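PDB 3PM7: uncharacterized protein from Enterococcus faecalis, which is of unknown function but belongs to the PC4-like family, whose relatives bind single-stranded DNA, so that a nucleic-acid-binding role is possible but unproven. Local coordinates for residues N28-N33 with R42-D47; Y7-E12 with P46-M51; E11-L16 with P37-R42. All coordinates share one frame; numbering follows the deposited sequence.

Interaction 1 of 3, residues N28-N33 with R42-D47; sequences NLISWN and REWAPD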
loop_
_atom_site.group_PDB
_atom_site.type_symbol
_atom_site.label_atom_id
_atom_site.label_comp_id
_atom_site.label_asym_id
_atom_site.label_seq_id
_atom_site.Cartn_x
_atom_site.Cartn_y
_atom_site.Cartn_z
ATOM N N ASN A 28 -2.939 3.527 7.393
ATOM C CA ASN A 28 -3.325 4.691 8.216
ATOM C C ASN A 28 -3.662 5.891 7.359
ATOM O O ASN A 28 -3.180 5.993 6.233
ATOM C CB ASN A 28 -2.175 5.110 9.140
ATOM C CG ASN A 28 -1.869 4.055 10.190
ATOM O OD1 ASN A 28 -2.777 3.532 10.823
ATOM N ND2 ASN A 28 -0.594 3.735 10.369
ATOM N N LEU A 29 -4.471 6.808 7.898
ATOM C CA LEU A 29 -4.665 8.112 7.260
ATOM C C LEU A 29 -3.731 9.104 7.938
ATOM O O LEU A 29 -3.747 9.257 9.156
ATOM C CB LEU A 29 -6.119 8.590 7.363
ATOM C CG LEU A 29 -6.373 9.971 6.740
ATOM C CD1 LEU A 29 -6.304 9.841 5.229
ATOM C CD2 LEU A 29 -7.732 10.547 7.151
ATOM N N ILE A 30 -2.892 9.764 7.155
ATOM C CA ILE A 30 -1.789 10.515 7.725
ATOM C C ILE A 30 -1.651 11.885 7.082
ATOM O O ILE A 30 -1.823 12.027 5.858
ATOM C CB ILE A 30 -0.467 9.757 7.526
ATOM C CG1 ILE A 30 -0.531 8.421 8.261
ATOM C CG2 ILE A 30 0.713 10.565 8.060
ATOM C CD1 ILE A 30 0.804 7.808 8.468
ATOM N N SER A 31 -1.365 12.883 7.914
ATOM C CA SER A 31 -0.971 14.189 7.430
ATOM C C SER A 31 0.519 14.326 7.744
ATOM O O SER A 31 0.882 14.478 8.903
ATOM C CB SER A 31 -1.763 15.296 8.145
ATOM O OG SER A 31 -1.436 16.597 7.637
ATOM N N TRP A 32 1.387 14.231 6.734
ATOM C CA TRP A 32 2.817 14.518 6.958
ATOM C C TRP A 32 3.030 16.021 7.083
ATOM O O TRP A 32 2.756 16.770 6.143
ATOM C CB TRP A 32 3.703 13.970 5.808
ATOM C CG TRP A 32 3.575 12.470 5.580
ATOM C CD1 TRP A 32 3.129 11.848 4.444
ATOM C CD2 TRP A 32 3.911 11.422 6.503
ATOM N NE1 TRP A 32 3.164 10.486 4.612
ATOM C CE2 TRP A 32 3.641 10.201 5.863
ATOM C CE3 TRP A 32 4.417 11.401 7.806
ATOM C CZ2 TRP A 32 3.859 8.969 6.483
ATOM C CZ3 TRP A 32 4.641 10.181 8.412
ATOM C CH2 TRP A 32 4.366 8.981 7.752
ATOM N N ASN A 33 3.504 16.466 8.248
ATOM C CA ASN A 33 3.882 17.856 8.447
ATOM C C ASN A 33 2.822 18.853 7.994
ATOM O O ASN A 33 3.161 19.841 7.352
ATOM C CB ASN A 33 5.189 18.180 7.708
ATOM C CG ASN A 33 6.335 17.282 8.113
ATOM O OD1 ASN A 33 6.372 16.104 7.748
ATOM N ND2 ASN A 33 7.295 17.838 8.846
ATOM N N ARG A 42 2.324 0.941 5.202
ATOM C CA ARG A 42 3.711 0.954 5.618
ATOM C C ARG A 42 3.909 0.110 6.872
ATOM O O ARG A 42 2.967 -0.116 7.626
ATOM C CB ARG A 42 4.061 2.429 5.886
ATOM C CG ARG A 42 5.351 2.744 6.594
ATOM C CD ARG A 42 5.442 4.274 6.838
ATOM N NE ARG A 42 4.954 5.024 5.681
ATOM C CZ ARG A 42 5.687 5.343 4.613
ATOM N NH1 ARG A 42 6.972 4.992 4.545
ATOM N NH2 ARG A 42 5.137 6.028 3.606
ATOM N N GLU A 43 5.138 -0.328 7.111
ATOM C CA GLU A 43 5.484 -1.061 8.328
ATOM C C GLU A 43 5.819 -0.071 9.460
ATOM O O GLU A 43 6.515 0.914 9.235
ATOM C CB GLU A 43 6.683 -1.976 8.056
ATOM C CG GLU A 43 6.836 -3.149 9.047
ATOM C CD GLU A 43 5.892 -4.304 8.763
ATOM O OE1 GLU A 43 5.411 -4.416 7.618
ATOM O OE2 GLU A 43 5.623 -5.102 9.687
ATOM N N TRP A 44 5.310 -0.334 10.668
ATOM C CA TRP A 44 5.529 0.540 11.819
ATOM C C TRP A 44 5.984 -0.253 13.035
ATOM O O TRP A 44 5.439 -1.331 13.315
ATOM C CB TRP A 44 4.224 1.221 12.197
ATOM C CG TRP A 44 3.782 2.276 11.253
ATOM C CD1 TRP A 44 2.957 2.122 10.173
ATOM C CD2 TRP A 44 4.135 3.671 11.304
ATOM N NE1 TRP A 44 2.768 3.345 9.548
ATOM C CE2 TRP A 44 3.491 4.303 10.223
ATOM C CE3 TRP A 44 4.929 4.437 12.159
ATOM C CZ2 TRP A 44 3.618 5.660 9.975
ATOM C CZ3 TRP A 44 5.055 5.809 11.909
ATOM C CH2 TRP A 44 4.397 6.398 10.832
ATOM N N ALA A 45 6.945 0.290 13.776
ATOM C CA ALA A 45 7.382 -0.322 15.027
ATOM C C ALA A 45 6.219 -0.383 16.013
ATOM O O ALA A 45 5.216 0.305 15.823
ATOM C CB ALA A 45 8.566 0.452 15.617
ATOM N N PRO A 46 6.350 -1.204 17.075
ATOM C CA PRO A 46 5.294 -1.443 18.074
ATOM C C PRO A 46 4.439 -0.221 18.470
ATOM O O PRO A 46 3.216 -0.237 18.276
ATOM C CB PRO A 46 6.080 -1.968 19.279
ATOM C CG PRO A 46 7.208 -2.718 18.656
ATOM C CD PRO A 46 7.571 -1.975 17.388
ATOM N N ASP A 47 5.046 0.815 19.029
ATOM C CA ASP A 47 4.254 1.978 19.441
ATOM C C ASP A 47 4.436 3.155 18.471
ATOM O O ASP A 47 4.470 4.328 18.880
ATOM C CB ASP A 47 4.587 2.396 20.878
ATOM C CG ASP A 47 3.456 3.194 21.534
ATOM O OD1 ASP A 47 2.272 2.876 21.273
ATOM O OD2 ASP A 47 3.746 4.135 22.311
HETATM O O HOH W 1 0.905 3.852 7.586
#
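Trp32 and Trp44 meet edge to edge on one face of the beta hairpin formed by strands 24-30 and 38-44. The two indoles come from opposite directions. CH2 of Trp32 stands 4.0 Å from CH2 of Trp44, and each atom lies near the plane of the other ring, so this is rim contact and not a stack. Trp32 has CG anti to its carbonyl carbon (chi1 -58°), and its ring reaches toward Trp44. The CG2 methyl of Ile30 sits over the centre of the Trp32 ring. CD1 of Ile30 packs 3.8 Å from CZ2 of Trp44. The Trp44 ring is lined on one face by CD of Arg42, offset toward the rim. Farther along, NE of Arg42 is 4.2 Å from CZ2 of Trp32, with guanidinium and ring planes 86° apart. That guanidinium is held mainly by Asp40. Asn28 brings its amide obliquely to Trp44; its ND2 hydrogen-bonds Glu26 OE1. ND2 of Asn28 and NE1 of Trp44 are both donors and do not bond each other. One water accepts from both: a 2.8 Å bond from Trp44 NE1, in the indole plane, and a weak one of 3.2 Å from Asn28 ND2.

Interaction 2 of 3, residues Y7-E12 with P46-M51; sequences YEILEE and PDHEKM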
loop_
_atom_site.group_PDB
_atom_site.type_symbol
_atom_site.label_atom_id
_atom_site.label_comp_id
_atom_site.label_asym_id
_atom_site.label_seq_id
_atom_site.Cartn_x
_atom_site.Cartn_y
_atom_site.Cartn_z
ATOM N N TYR A 7 0.701 12.819 16.296
ATOM C CA TYR A 7 0.006 13.965 15.733
ATOM C C TYR A 7 -0.283 13.775 14.233
ATOM O O TYR A 7 -1.327 14.196 13.714
ATOM C CB TYR A 7 0.843 15.224 15.960
ATOM C CG TYR A 7 0.177 16.494 15.475
ATOM C CD1 TYR A 7 0.588 17.111 14.291
ATOM C CD2 TYR A 7 -0.868 17.078 16.201
ATOM C CE1 TYR A 7 -0.019 18.276 13.844
ATOM C CE2 TYR A 7 -1.481 18.239 15.762
ATOM C CZ TYR A 7 -1.050 18.834 14.584
ATOM O OH TYR A 7 -1.661 19.979 14.134
ATOM N N GLU A 8 0.653 13.152 13.528
ATOM C CA GLU A 8 0.534 13.000 12.079
ATOM C C GLU A 8 -0.433 11.877 11.682
ATOM O O GLU A 8 -1.104 11.962 10.652
ATOM C CB GLU A 8 1.922 12.786 11.466
ATOM C CG GLU A 8 2.850 13.985 11.703
ATOM C CD GLU A 8 4.263 13.748 11.203
ATOM O OE1 GLU A 8 4.802 14.645 10.529
ATOM O OE2 GLU A 8 4.832 12.671 11.477
ATOM N N ILE A 9 -0.525 10.837 12.504
ATOM C CA ILE A 9 -1.478 9.755 12.240
ATOM C C ILE A 9 -2.875 10.196 12.639
ATOM O O ILE A 9 -3.159 10.395 13.818
ATOM C CB ILE A 9 -1.059 8.457 12.963
ATOM C CG1 ILE A 9 0.267 7.958 12.364
ATOM C CG2 ILE A 9 -2.145 7.376 12.831
ATOM C CD1 ILE A 9 0.875 6.782 13.072
ATOM N N LEU A 10 -3.748 10.381 11.658
ATOM C CA LEU A 10 -5.066 10.924 11.943
ATOM C C LEU A 10 -6.023 9.805 12.300
ATOM O O LEU A 10 -6.868 9.959 13.175
ATOM C CB LEU A 10 -5.602 11.724 10.760
ATOM C CG LEU A 10 -4.627 12.788 10.223
ATOM C CD1 LEU A 10 -5.223 13.527 9.039
ATOM C CD2 LEU A 10 -4.243 13.759 11.314
ATOM N N GLU A 11 -5.881 8.678 11.615
ATOM C CA GLU A 11 -6.753 7.538 11.833
ATOM C C GLU A 11 -5.972 6.261 11.573
ATOM O O GLU A 11 -5.304 6.133 10.549
ATOM C CB GLU A 11 -7.964 7.611 10.900
ATOM C CG GLU A 11 -9.072 6.628 11.232
ATOM C CD GLU A 11 -10.205 6.661 10.222
ATOM O OE1 GLU A 11 -10.013 7.206 9.112
ATOM O OE2 GLU A 11 -11.296 6.140 10.534
ATOM N N GLU A 12 -6.039 5.313 12.497
ATOM C CA GLU A 12 -5.478 3.992 12.212
ATOM C C GLU A 12 -6.588 3.187 11.600
ATOM O O GLU A 12 -7.539 2.821 12.284
ATOM C CB GLU A 12 -4.907 3.334 13.472
ATOM C CG GLU A 12 -3.968 4.288 14.211
ATOM C CD GLU A 12 -3.228 3.664 15.381
ATOM O OE1 GLU A 12 -3.514 2.498 15.741
ATOM O OE2 GLU A 12 -2.348 4.359 15.940
ATOM N N PRO A 46 6.350 -1.204 17.075
ATOM C CA PRO A 46 5.294 -1.443 18.074
ATOM C C PRO A 46 4.439 -0.221 18.470
ATOM O O PRO A 46 3.216 -0.237 18.276
ATOM C CB PRO A 46 6.080 -1.968 19.279
ATOM C CG PRO A 46 7.208 -2.718 18.656
ATOM C CD PRO A 46 7.571 -1.975 17.388
ATOM N N ASP A 47 5.046 0.815 19.029
ATOM C CA ASP A 47 4.254 1.978 19.441
ATOM C C ASP A 47 4.436 3.155 18.471
ATOM O O ASP A 47 4.470 4.328 18.880
ATOM C CB ASP A 47 4.587 2.396 20.878
ATOM C CG ASP A 47 3.456 3.194 21.534
ATOM O OD1 ASP A 47 2.272 2.876 21.273
ATOM O OD2 ASP A 47 3.746 4.135 22.311
ATOM N N HIS A 48 4.540 2.824 17.187
ATOM C CA HIS A 48 4.758 3.813 16.143
ATOM C C HIS A 48 5.972 4.679 16.441
ATOM O O HIS A 48 5.984 5.857 16.101
ATOM C CB HIS A 48 3.526 4.719 15.985
ATOM C CG HIS A 48 2.271 3.976 15.658
ATOM N ND1 HIS A 48 1.966 3.565 14.380
ATOM C CD2 HIS A 48 1.259 3.539 16.445
ATOM C CE1 HIS A 48 0.815 2.915 14.388
ATOM N NE2 HIS A 48 0.363 2.889 15.631
ATOM N N GLU A 49 6.990 4.106 17.065
ATOM C CA GLU A 49 8.152 4.900 17.456
ATOM C C GLU A 49 9.062 5.143 16.255
ATOM O O GLU A 49 9.968 5.964 16.302
ATOM C CB GLU A 49 8.936 4.186 18.564
ATOM C CG GLU A 49 9.617 2.903 18.100
ATOM C CD GLU A 49 10.115 2.042 19.255
ATOM O OE1 GLU A 49 10.225 0.804 19.077
ATOM O OE2 GLU A 49 10.397 2.605 20.339
ATOM N N LYS A 50 8.818 4.405 15.180
ATOM C CA LYS A 50 9.684 4.438 14.018
ATOM C C LYS A 50 8.947 3.798 12.865
ATOM O O LYS A 50 8.163 2.856 13.065
ATOM C CB LYS A 50 10.977 3.681 14.317
ATOM C CG LYS A 50 11.965 3.611 13.172
ATOM C CD LYS A 50 13.278 2.989 13.626
ATOM C CE LYS A 50 14.250 2.830 12.469
ATOM N NZ LYS A 50 13.619 2.129 11.311
HETATM N N MSE A 51 9.197 4.300 11.657
HETATM C CA MSE A 51 8.513 3.795 10.473
HETATM C C MSE A 51 9.468 3.036 9.558
HETATM O O MSE A 51 10.673 3.229 9.591
HETATM C CB MSE A 51 7.838 4.941 9.706
HETATM C CG MSE A 51 8.764 5.696 8.771
HETATM SE SE MSE A 51 7.878 7.044 7.633
HETATM C CE MSE A 51 7.748 8.494 8.922
#
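His48 faces Ile9 and Glu12, and these three side chains make the whole contact. His48 belongs to the irregular connection between strands 38-44 and 51-52. Its imidazole is probably turned over in the model, so its individual ring atoms cannot be assigned with confidence. Ile9 is the first residue to leave helical geometry after helix 3-8, and strand 9-18 begins there. The packed part is the meeting of Ile9 with the imidazole. CD1 of Ile9 approaches the ring obliquely. The extended Ile9 chain (chi2 174°) carries that methyl across to the ring.

The Glu12 side is the solvent side. Glu12 is exposed; it and His48 approach from opposite directions, with the carboxylate plane 57° from the ring plane. This approach is polar where that of Ile9 is apolar. OE2 of Glu12 lies 3.1 Å from the atom modelled as NE2 of His48. A classic beta bulge at Leu10 and Glu11, both facing Leu29, lies between the two touching residues of this strand.

The contact sits at the surface, where the helix-to-strand junction meets the connection. Ile9 also packs on Ile30 and Glu12 on Asn28, both of strand 24-30. His48 touches Arg24 and Glu26 of that strand and makes an edge-to-face contact with Trp44 of strand 38-44.

Interaction 3 of 3, residues E11-L16 with P37-R42; sequences EEVAVL and PKFDLR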
loop_
_atom_site.group_PDB
_atom_site.type_symbol
_atom_site.label_atom_id
_atom_site.label_comp_id
_atom_site.label_asym_id
_atom_site.label_seq_id
_atom_site.Cartn_x
_atom_site.Cartn_y
_atom_site.Cartn_z
ATOM N N GLU A 11 -5.881 8.678 11.615
ATOM C CA GLU A 11 -6.753 7.538 11.833
ATOM C C GLU A 11 -5.972 6.261 11.573
ATOM O O GLU A 11 -5.304 6.133 10.549
ATOM C CB GLU A 11 -7.964 7.611 10.900
ATOM C CG GLU A 11 -9.072 6.628 11.232
ATOM C CD GLU A 11 -10.205 6.661 10.222
ATOM O OE1 GLU A 11 -10.013 7.206 9.112
ATOM O OE2 GLU A 11 -11.296 6.140 10.534
ATOM N N GLU A 12 -6.039 5.313 12.497
ATOM C CA GLU A 12 -5.478 3.992 12.212
ATOM C C GLU A 12 -6.588 3.187 11.600
ATOM O O GLU A 12 -7.539 2.821 12.284
ATOM C CB GLU A 12 -4.907 3.334 13.472
ATOM C CG GLU A 12 -3.968 4.288 14.211
ATOM C CD GLU A 12 -3.228 3.664 15.381
ATOM O OE1 GLU A 12 -3.514 2.498 15.741
ATOM O OE2 GLU A 12 -2.348 4.359 15.940
ATOM N N VAL A 13 -6.468 2.917 10.302
ATOM C CA VAL A 13 -7.547 2.303 9.555
ATOM C C VAL A 13 -7.517 0.753 9.533
ATOM O O VAL A 13 -8.563 0.113 9.561
ATOM C CB VAL A 13 -7.551 2.814 8.105
ATOM C CG1 VAL A 13 -8.709 2.194 7.372
ATOM C CG2 VAL A 13 -7.684 4.328 8.087
ATOM N N ALA A 14 -6.330 0.160 9.451
ATOM C CA ALA A 14 -6.212 -1.298 9.385
ATOM C C ALA A 14 -4.825 -1.766 9.795
ATOM O O ALA A 14 -3.823 -1.108 9.492
ATOM C CB ALA A 14 -6.531 -1.799 7.971
ATOM N N VAL A 15 -4.776 -2.907 10.480
ATOM C CA VAL A 15 -3.519 -3.584 10.767
ATOM C C VAL A 15 -3.528 -4.838 9.912
ATOM O O VAL A 15 -4.374 -5.712 10.112
ATOM C CB VAL A 15 -3.405 -3.991 12.256
ATOM C CG1 VAL A 15 -2.141 -4.813 12.497
ATOM C CG2 VAL A 15 -3.426 -2.759 13.155
ATOM N N LEU A 16 -2.599 -4.913 8.959
ATOM C CA LEU A 16 -2.573 -5.992 7.959
ATOM C C LEU A 16 -1.774 -7.213 8.413
ATOM O O LEU A 16 -2.043 -8.335 7.983
ATOM C CB LEU A 16 -1.987 -5.474 6.630
ATOM C CG LEU A 16 -2.624 -4.210 6.044
ATOM C CD1 LEU A 16 -2.090 -3.942 4.631
ATOM C CD2 LEU A 16 -4.147 -4.362 6.026
ATOM N N PRO A 37 -4.113 15.276 4.030
ATOM C CA PRO A 37 -4.081 13.891 4.499
ATOM C C PRO A 37 -4.097 12.899 3.364
ATOM O O PRO A 37 -4.760 13.113 2.350
ATOM C CB PRO A 37 -5.379 13.760 5.331
ATOM C CG PRO A 37 -5.711 15.178 5.748
ATOM C CD PRO A 37 -5.290 16.011 4.540
ATOM N N LYS A 38 -3.379 11.799 3.549
ATOM C CA LYS A 38 -3.332 10.747 2.554
ATOM C C LYS A 38 -3.307 9.371 3.219
ATOM O O LYS A 38 -2.787 9.209 4.316
ATOM C CB LYS A 38 -2.098 10.930 1.670
ATOM C CG LYS A 38 -2.224 12.076 0.660
ATOM C CD LYS A 38 -0.973 12.270 -0.208
ATOM C CE LYS A 38 -1.067 13.579 -1.001
ATOM N NZ LYS A 38 0.112 13.823 -1.913
ATOM N N PHE A 39 -3.863 8.371 2.551
ATOM C CA PHE A 39 -3.712 7.008 3.017
ATOM C C PHE A 39 -2.278 6.541 2.823
ATOM O O PHE A 39 -1.641 6.865 1.830
ATOM C CB PHE A 39 -4.702 6.096 2.302
ATOM C CG PHE A 39 -6.122 6.343 2.714
ATOM C CD1 PHE A 39 -6.980 7.072 1.904
ATOM C CD2 PHE A 39 -6.586 5.875 3.932
ATOM C CE1 PHE A 39 -8.289 7.308 2.293
ATOM C CE2 PHE A 39 -7.892 6.122 4.343
ATOM C CZ PHE A 39 -8.749 6.826 3.521
ATOM N N ASP A 40 -1.783 5.775 3.789
ATOM C CA ASP A 40 -0.375 5.430 3.882
ATOM C C ASP A 40 -0.300 3.960 4.289
ATOM O O ASP A 40 -0.938 3.535 5.265
ATOM C CB ASP A 40 0.319 6.326 4.928
ATOM C CG ASP A 40 1.829 6.114 4.985
ATOM O OD1 ASP A 40 2.330 5.437 5.907
ATOM O OD2 ASP A 40 2.527 6.625 4.103
ATOM N N LEU A 41 0.462 3.183 3.532
ATOM C CA LEU A 41 0.545 1.733 3.747
ATOM C C LEU A 41 2.005 1.406 4.003
ATOM O O LEU A 41 2.842 1.593 3.133
ATOM C CB LEU A 41 0.072 1.006 2.490
ATOM C CG LEU A 41 -0.240 -0.485 2.587
ATOM C CD1 LEU A 41 -1.321 -0.709 3.607
ATOM C CD2 LEU A 41 -0.673 -1.021 1.227
ATOM N N ARG A 42 2.324 0.941 5.202
ATOM C CA ARG A 42 3.711 0.954 5.618
ATOM C C ARG A 42 3.909 0.110 6.872
ATOM O O ARG A 42 2.967 -0.116 7.626
ATOM C CB ARG A 42 4.061 2.429 5.886
ATOM C CG ARG A 42 5.351 2.744 6.594
ATOM C CD ARG A 42 5.442 4.274 6.838
ATOM N NE ARG A 42 4.954 5.024 5.681
ATOM C CZ ARG A 42 5.687 5.343 4.613
ATOM N NH1 ARG A 42 6.972 4.992 4.545
ATOM N NH2 ARG A 42 5.137 6.028 3.606
#
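Leu16 meets Leu41 and Val13 meets Phe39, two apolar pairs that link strand 9-18 to strand 38-44 over the intervening strand 24-30. The strands are second neighbours in the sheet. The nearest CA atoms, those of Val13 and Phe39, are 8.9 Å apart, so the contact is made by side chains alone.

The apolar packing comes first. CD1 of Leu16 lies 3.5 Å from CD1 of Leu41, closer than usual for two methyl groups. The two side chains cross at about a right angle and touch through these single branches. CG of Leu41 is anti to the backbone N (chi1 -166°), which helps bring its CD1 toward Leu16. The second pair is looser. CG2 of Val13 comes to the edge of the Phe39 ring, near its plane, 4.2 Å from CE2 of Phe39. The Phe39 ring also stacks with Phe62 of helix 59-71.

The polar interactions run along strand 38-44. Arg42 grips Asp40 side-on with two nitrogens. NE of Arg42 donates to OD1 of Asp40 over 2.7 Å at 165°, and NH2 of Arg42 to OD2 of Asp40, also over 2.7 Å, at 167°. Both oxygens use their syn lone pairs and lie in the guanidinium plane, so the groups meet side by side, held by two bonds. NH1 of Arg42 hydrogen-bonds Gly52 O, and Thr56 OG1 hydrogen-bonds OD2 of Asp40.

The same strands also pack on the second subunit: Leu41 on Leu41 of that chain, Val13 on its Met72 and Leu16 on its Glu64. A classic beta bulge at Val13 and Ala14, both facing Leu27, lies in strand 9-18, outermost within this chain. An antiparallel sheet followed by a C-terminal helix and paired with a second copy is consistent with the PC4-like fold.

All three contacts reach one antiparallel sheet. Interactions 1 and 2 have centres 4 Å apart and are joined by backbone bonds between strands 9-18 and 24-30, with Leu29 O 2.7 Å from Leu10 N. Interaction 3 lies about 7 Å from interaction 1, centre to centre, and about 9 Å from interaction 2. It shares Arg42 with the first and Glu11 and Glu12 with the second. Asn28 O, 2.8 Å from Asp40 N, ties interactions 1 and 3 across the hairpin. A diethylene glycol, probably from crystallisation, lies near the side chains of Glu12 and Val13, beside interactions 2 and 3. Interaction 3 also packs on the second subunit; interaction 2 does not touch it.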